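PDB 4IVN: transcriptional regulator from Vibrio vulnificus, which probably represses transcription of the nan operon for sialic acid catabolism by binding its regulatory DNA, and binds the sugar phosphate ManNAc-6P. Local coordinates for residues Glu160-Ala165 / Lys188-Ala193; Ile120-His125 / Glu256-Tyr261. All blocks are in the same frame, centred on the assembly; numbering follows the deposited sequence.

Contact 1 of 2, residues Glu160-Ala165 / Lys188-Ala193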
loop_
_atom_site.group_PDB
_atom_site.type_symbol
_atom_site.label_atom_id
_atom_site.label_comp_id
_atom_site.label_asym_id
_atom_site.label_seq_id
_atom_site.Cartn_x
_atom_site.Cartn_y
_atom_site.Cartn_z
ATOM N N GLU A 160 -7.361 -1.000 -12.534
ATOM C CA GLU A 160 -7.805 -2.439 -12.187
ATOM C C GLU A 160 -8.953 -2.967 -13.079
ATOM O O GLU A 160 -9.358 -4.243 -12.931
ATOM C CB GLU A 160 -8.181 -2.692 -10.688
ATOM C CG GLU A 160 -7.136 -2.146 -9.754
ATOM C CD GLU A 160 -7.254 -0.668 -9.576
ATOM O OE1 GLU A 160 -8.178 -0.059 -10.164
ATOM O OE2 GLU A 160 -6.438 -0.122 -8.821
ATOM N N ASP A 161 -9.494 -2.038 -13.931
ATOM C CA ASP A 161 -10.350 -2.565 -15.029
ATOM C C ASP A 161 -9.453 -3.208 -16.118
ATOM O O ASP A 161 -8.815 -2.468 -16.892
ATOM C CB ASP A 161 -11.319 -1.540 -15.620
ATOM C CG ASP A 161 -12.313 -2.208 -16.595
ATOM O OD1 ASP A 161 -13.532 -1.780 -16.838
ATOM O OD2 ASP A 161 -11.872 -3.269 -17.161
ATOM N N THR A 162 -9.403 -4.510 -16.169
ATOM C CA THR A 162 -8.420 -5.250 -17.034
ATOM C C THR A 162 -8.881 -5.258 -18.478
ATOM O O THR A 162 -8.075 -5.498 -19.369
ATOM C CB THR A 162 -8.148 -6.656 -16.520
ATOM O OG1 THR A 162 -9.396 -7.230 -16.190
ATOM C CG2 THR A 162 -7.332 -6.613 -15.180
ATOM N N HIS A 163 -10.148 -4.943 -18.702
ATOM C CA HIS A 163 -10.695 -4.670 -20.050
ATOM C C HIS A 163 -10.147 -3.410 -20.592
ATOM O O HIS A 163 -9.590 -3.405 -21.710
ATOM C CB HIS A 163 -12.214 -4.653 -19.997
ATOM C CG HIS A 163 -12.777 -6.038 -19.840
ATOM N ND1 HIS A 163 -13.572 -6.614 -20.779
ATOM C CD2 HIS A 163 -12.609 -6.974 -18.807
ATOM C CE1 HIS A 163 -13.949 -7.867 -20.349
ATOM N NE2 HIS A 163 -13.317 -8.096 -19.147
ATOM N N LEU A 164 -10.187 -2.341 -19.772
ATOM C CA LEU A 164 -9.628 -1.055 -20.189
ATOM C C LEU A 164 -8.110 -1.184 -20.364
ATOM O O LEU A 164 -7.530 -0.621 -21.341
ATOM C CB LEU A 164 -9.944 0.036 -19.182
ATOM C CG LEU A 164 -11.380 0.609 -19.232
ATOM C CD1 LEU A 164 -11.498 1.786 -18.242
ATOM C CD2 LEU A 164 -11.727 1.114 -20.624
ATOM N N ALA A 165 -7.495 -1.893 -19.422
ATOM C CA ALA A 165 -6.003 -2.029 -19.457
ATOM C C ALA A 165 -5.643 -2.775 -20.786
ATOM O O ALA A 165 -4.683 -2.389 -21.506
ATOM C CB ALA A 165 -5.529 -2.878 -18.271
ATOM N N LYS A 188 -4.852 -14.125 -14.801
ATOM C CA LYS A 188 -5.103 -14.257 -16.204
ATOM C C LYS A 188 -5.268 -12.909 -16.975
ATOM O O LYS A 188 -4.613 -12.697 -18.030
ATOM C CB LYS A 188 -6.332 -15.135 -16.336
ATOM C CG LYS A 188 -6.491 -15.885 -17.638
ATOM C CD LYS A 188 -7.476 -15.109 -18.444
ATOM C CE LYS A 188 -8.435 -16.010 -19.212
ATOM N NZ LYS A 188 -9.028 -15.074 -20.247
ATOM N N GLU A 189 -6.159 -12.037 -16.493
ATOM C CA GLU A 189 -6.433 -10.811 -17.223
ATOM C C GLU A 189 -5.260 -9.811 -17.074
ATOM O O GLU A 189 -4.961 -8.992 -17.971
ATOM C CB GLU A 189 -7.840 -10.205 -16.887
ATOM C CG GLU A 189 -8.915 -11.159 -17.393
ATOM C CD GLU A 189 -10.336 -10.604 -17.424
ATOM O OE1 GLU A 189 -11.288 -11.319 -17.777
ATOM O OE2 GLU A 189 -10.552 -9.435 -17.100
ATOM N N VAL A 190 -4.506 -9.942 -15.995
ATOM C CA VAL A 190 -3.327 -9.062 -15.870
ATOM C C VAL A 190 -2.301 -9.463 -16.922
ATOM O O VAL A 190 -1.764 -8.571 -17.604
ATOM C CB VAL A 190 -2.722 -9.146 -14.460
ATOM C CG1 VAL A 190 -1.386 -8.430 -14.377
ATOM C CG2 VAL A 190 -3.717 -8.433 -13.518
ATOM N N ILE A 191 -1.946 -10.758 -16.995
ATOM C CA ILE A 191 -0.992 -11.308 -18.027
ATOM C C ILE A 191 -1.401 -10.947 -19.418
ATOM O O ILE A 191 -0.560 -10.641 -20.252
ATOM C CB ILE A 191 -1.056 -12.862 -18.040
ATOM C CG1 ILE A 191 -0.400 -13.435 -16.805
ATOM C CG2 ILE A 191 -0.418 -13.488 -19.298
ATOM C CD1 ILE A 191 -0.620 -14.976 -16.903
ATOM N N HIS A 192 -2.723 -11.012 -19.684
ATOM C CA HIS A 192 -3.216 -10.800 -21.022
ATOM C C HIS A 192 -2.968 -9.348 -21.446
ATOM O O HIS A 192 -2.464 -9.065 -22.554
ATOM C CB HIS A 192 -4.694 -11.173 -21.092
ATOM C CG HIS A 192 -5.301 -10.861 -22.428
ATOM N ND1 HIS A 192 -4.964 -11.559 -23.585
ATOM C CD2 HIS A 192 -6.236 -9.879 -22.811
ATOM C CE1 HIS A 192 -5.623 -11.032 -24.618
ATOM N NE2 HIS A 192 -6.409 -10.004 -24.132
ATOM N N ALA A 193 -3.279 -8.409 -20.561
ATOM C CA ALA A 193 -3.042 -7.037 -20.860
ATOM C C ALA A 193 -1.517 -6.793 -20.959
ATOM O O ALA A 193 -1.052 -6.146 -21.952
ATOM C CB ALA A 193 -3.738 -6.105 -19.805
HETATM O O HOH W 1 -6.927 -8.079 -19.997
#
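In the SIS domain, the first turns of helices 162-170 and 188-199 lie side by side, with Thr162 facing Glu189 at one end of the contact and Ala165 facing Ala193 at the other. The bond that joins the two helices directly runs from Thr162 OG1, as donor, to Glu189 OE2 at 2.7 Å, and it uses the anti lone pair of that oxygen, the one turned away from OE1. The two side chains cross at about a right angle. The Glu189 chain, extended beyond CG, brings OE2 up to Thr162 OG1, while Glu189 CB packs against Thr162 CB at 3.6 Å. On the threonine side, chi1 of 45° sets OG1 between the backbone N and the carbonyl carbon, where it meets Glu189 OE2, and leaves CG2 anti to the carbonyl carbon. The His163 ring merely touches the same oxygen, CD2 lying 3.6 Å from Glu189 OE2 without a hydrogen bond, the ring and carboxylate planes being 64° apart. Both helices follow strands of the parallel sheet, as in the alpha/beta sandwich of SIS domains, and Ala165, Val190 and Ala193 all rest on Ile133 of strand 129-133. Here the helices come close through small side chains, Ala165 CB and Ala193 CB meeting at 4.0 Å. A water bridges the two backbones, donating to Thr162 O at 2.9 Å and to Glu189 O at 3.0 Å. The start of helix 162-170 is fixed by Asp161 at the N-cap: its OD2 accepts from His163 N at 2.9 Å, nearly in line with its C-O bond, and also from Leu164 N, which approaches from above the carboxylate plane. Thr162 and Val190 both touch Val135, a residue of the sugar-phosphate pocket, and the Val190 side chain lies about 5 Å from a bound ManNAc-6P.

Contact 2 of 2, residues Ile120-His125 / Glu256-Tyr261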
loop_
_atom_site.group_PDB
_atom_site.type_symbol
_atom_site.label_atom_id
_atom_site.label_comp_id
_atom_site.label_asym_id
_atom_site.label_seq_id
_atom_site.Cartn_x
_atom_site.Cartn_y
_atom_site.Cartn_z
ATOM N N ILE A 120 15.750 -0.091 -15.293
ATOM C CA ILE A 120 14.328 0.262 -15.161
ATOM C C ILE A 120 14.179 1.805 -14.926
ATOM O O ILE A 120 13.306 2.470 -15.483
ATOM C CB ILE A 120 13.667 -0.569 -14.020
ATOM C CG1 ILE A 120 13.712 -2.076 -14.408
ATOM C CG2 ILE A 120 12.249 -0.059 -13.756
ATOM C CD1 ILE A 120 13.299 -3.053 -13.298
ATOM N N VAL A 121 15.039 2.358 -14.095
ATOM C CA VAL A 121 15.090 3.816 -13.892
ATOM C C VAL A 121 15.199 4.587 -15.163
ATOM O O VAL A 121 14.441 5.559 -15.385
ATOM C CB VAL A 121 16.317 4.205 -13.090
ATOM C CG1 VAL A 121 16.479 5.763 -13.127
ATOM C CG2 VAL A 121 16.185 3.660 -11.636
ATOM N N GLU A 122 16.092 4.136 -16.060
ATOM C CA GLU A 122 16.275 4.830 -17.315
ATOM C C GLU A 122 15.042 4.735 -18.199
ATOM O O GLU A 122 14.630 5.721 -18.784
ATOM C CB GLU A 122 17.500 4.211 -18.030
ATOM C CG GLU A 122 18.293 5.126 -18.925
ATOM C CD GLU A 122 18.403 6.535 -18.392
ATOM O OE1 GLU A 122 18.691 6.729 -17.160
ATOM O OE2 GLU A 122 18.178 7.458 -19.246
ATOM N N ARG A 123 14.437 3.553 -18.273
ATOM C CA ARG A 123 13.127 3.414 -18.985
ATOM C C ARG A 123 12.047 4.391 -18.477
ATOM O O ARG A 123 11.379 5.048 -19.265
ATOM C CB ARG A 123 12.679 1.975 -18.885
ATOM C CG ARG A 123 13.677 1.080 -19.680
ATOM C CD ARG A 123 13.093 -0.252 -20.096
ATOM N NE ARG A 123 14.063 -1.196 -20.704
ATOM C CZ ARG A 123 14.211 -1.393 -22.014
ATOM N NH1 ARG A 123 13.513 -0.666 -22.902
ATOM N NH2 ARG A 123 15.059 -2.343 -22.441
ATOM N N VAL A 124 11.878 4.470 -17.167
ATOM C CA VAL A 124 10.950 5.417 -16.579
ATOM C C VAL A 124 11.281 6.870 -16.945
ATOM O O VAL A 124 10.407 7.657 -17.372
ATOM C CB VAL A 124 10.860 5.238 -15.075
ATOM C CG1 VAL A 124 9.889 6.303 -14.480
ATOM C CG2 VAL A 124 10.333 3.810 -14.785
ATOM N N HIS A 125 12.542 7.176 -16.888
ATOM C CA HIS A 125 12.986 8.522 -17.202
ATOM C C HIS A 125 12.609 8.855 -18.619
ATOM O O HIS A 125 12.058 9.937 -18.860
ATOM C CB HIS A 125 14.483 8.653 -17.009
ATOM C CG HIS A 125 14.996 9.994 -17.454
ATOM N ND1 HIS A 125 14.595 11.127 -16.888
ATOM C CD2 HIS A 125 15.821 10.363 -18.532
ATOM C CE1 HIS A 125 15.171 12.183 -17.519
ATOM N NE2 HIS A 125 15.941 11.716 -18.495
ATOM N N GLU A 256 17.418 10.381 -7.387
ATOM C CA GLU A 256 18.866 10.527 -7.217
ATOM C C GLU A 256 19.539 10.743 -8.571
ATOM O O GLU A 256 20.466 11.515 -8.654
ATOM C CB GLU A 256 19.416 9.321 -6.561
ATOM C CG GLU A 256 20.912 9.370 -6.416
ATOM C CD GLU A 256 21.280 8.937 -5.047
ATOM O OE1 GLU A 256 20.910 9.663 -4.093
ATOM O OE2 GLU A 256 21.919 7.870 -4.924
ATOM N N SER A 257 19.075 10.096 -9.652
ATOM C CA SER A 257 19.756 10.260 -10.950
ATOM C C SER A 257 19.353 11.559 -11.603
ATOM O O SER A 257 20.133 12.135 -12.351
ATOM C CB SER A 257 19.515 9.088 -11.899
ATOM O OG SER A 257 19.696 7.865 -11.238
ATOM N N TYR A 258 18.135 12.027 -11.330
ATOM C CA TYR A 258 17.551 13.127 -12.060
ATOM C C TYR A 258 16.960 14.076 -11.032
ATOM O O TYR A 258 15.705 14.237 -10.938
ATOM C CB TYR A 258 16.511 12.607 -13.073
ATOM C CG TYR A 258 17.135 11.722 -14.133
ATOM C CD1 TYR A 258 17.906 12.303 -15.159
ATOM C CD2 TYR A 258 17.012 10.307 -14.109
ATOM C CE1 TYR A 258 18.510 11.520 -16.121
ATOM C CE2 TYR A 258 17.637 9.514 -15.106
ATOM C CZ TYR A 258 18.377 10.151 -16.087
ATOM O OH TYR A 258 19.038 9.460 -17.060
ATOM N N PRO A 259 17.853 14.717 -10.257
ATOM C CA PRO A 259 17.431 15.682 -9.229
ATOM C C PRO A 259 16.434 16.748 -9.691
ATOM O O PRO A 259 15.729 17.299 -8.839
ATOM C CB PRO A 259 18.761 16.302 -8.694
ATOM C CG PRO A 259 19.867 15.650 -9.450
ATOM C CD PRO A 259 19.325 14.509 -10.259
ATOM N N GLU A 260 16.310 17.008 -10.997
ATOM C CA GLU A 260 15.260 17.923 -11.475
ATOM C C GLU A 260 13.806 17.440 -11.111
ATOM O O GLU A 260 12.858 18.267 -11.057
ATOM C CB GLU A 260 15.411 18.196 -12.998
ATOM C CG GLU A 260 14.340 17.626 -13.954
ATOM C CD GLU A 260 14.649 16.296 -14.745
ATOM O OE1 GLU A 260 15.804 16.011 -15.202
ATOM O OE2 GLU A 260 13.667 15.536 -14.986
ATOM N N TYR A 261 13.632 16.127 -10.897
ATOM C CA TYR A 261 12.314 15.624 -10.431
ATOM C C TYR A 261 11.867 16.187 -9.105
ATOM O O TYR A 261 10.692 16.291 -8.835
ATOM C CB TYR A 261 12.307 14.098 -10.343
ATOM C CG TYR A 261 12.314 13.422 -11.720
ATOM C CD1 TYR A 261 11.346 13.742 -12.690
ATOM C CD2 TYR A 261 13.196 12.416 -11.984
ATOM C CE1 TYR A 261 11.321 13.095 -13.920
ATOM C CE2 TYR A 261 13.208 11.755 -13.230
ATOM C CZ TYR A 261 12.278 12.105 -14.176
ATOM O OH TYR A 261 12.318 11.401 -15.377
HETATM O O HOH W 2 11.118 12.604 -17.117
#
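Ser257, on the last turn of helix 237-257, brings OG to 4.3 Å from Val121 CG1 on helix 114-126, and that hydroxyl is hydrogen-bonded to Ser253 O of its own helix. At Tyr258 the chain leaves helical geometry and the ring lies flat over the imidazole of His125: the planes are 3° apart and the centroids 3.6 Å, a face-to-face stack in which His125 ND1 sits over the centre of the tyrosine ring. With CG anti to the backbone N (chi1 174°), the His125 ring is carried out from its helix to lie against Tyr258. Beyond the stack, Tyr258 OH donates to the syn lone pair of Glu122 OE1 at 2.8 Å, while Glu122 OE2 accepts a hydrogen bond from Gln126 NE2. The three rings of His125, Tyr258 and Tyr261 form an aromatic cluster, built across a type I beta turn from Tyr258 to Tyr261 that joins helix 237-257 to helix 261-270. Within the turn Glu260 OE2 lies 3.5 Å above the plane of the Tyr261 ring, toward its rim. Tyr261 then meets the histidine rim to rim, at 77° between planes, its OH hydrogen-bonded to His125 ND1 at 2.7 Å; the same ring packs on Leu255 and Ile152.

In sequence, both segments of contact 1 fall between those of contact 2, yet in space the two are separate, their centres about 27 Å apart and their nearest atoms about 15 Å apart. Contact 1, formed within the SIS domain, sits beside the sugar phosphate: helix 188-199 begins directly after pocket residues Ser182, Ser183, Ser184 and Thr187. Contact 2 ties the helix before strand 129-133 to the turn that follows helix 237-257. Helix 261-270, which starts at that turn, leads on to Val272 and Met276, which with Tyr147 and Arg151 line the site of another bound ManNAc-6P, consistent with sites shared between subunits. Lys188 of contact 1 packs on Met276 of the second subunit.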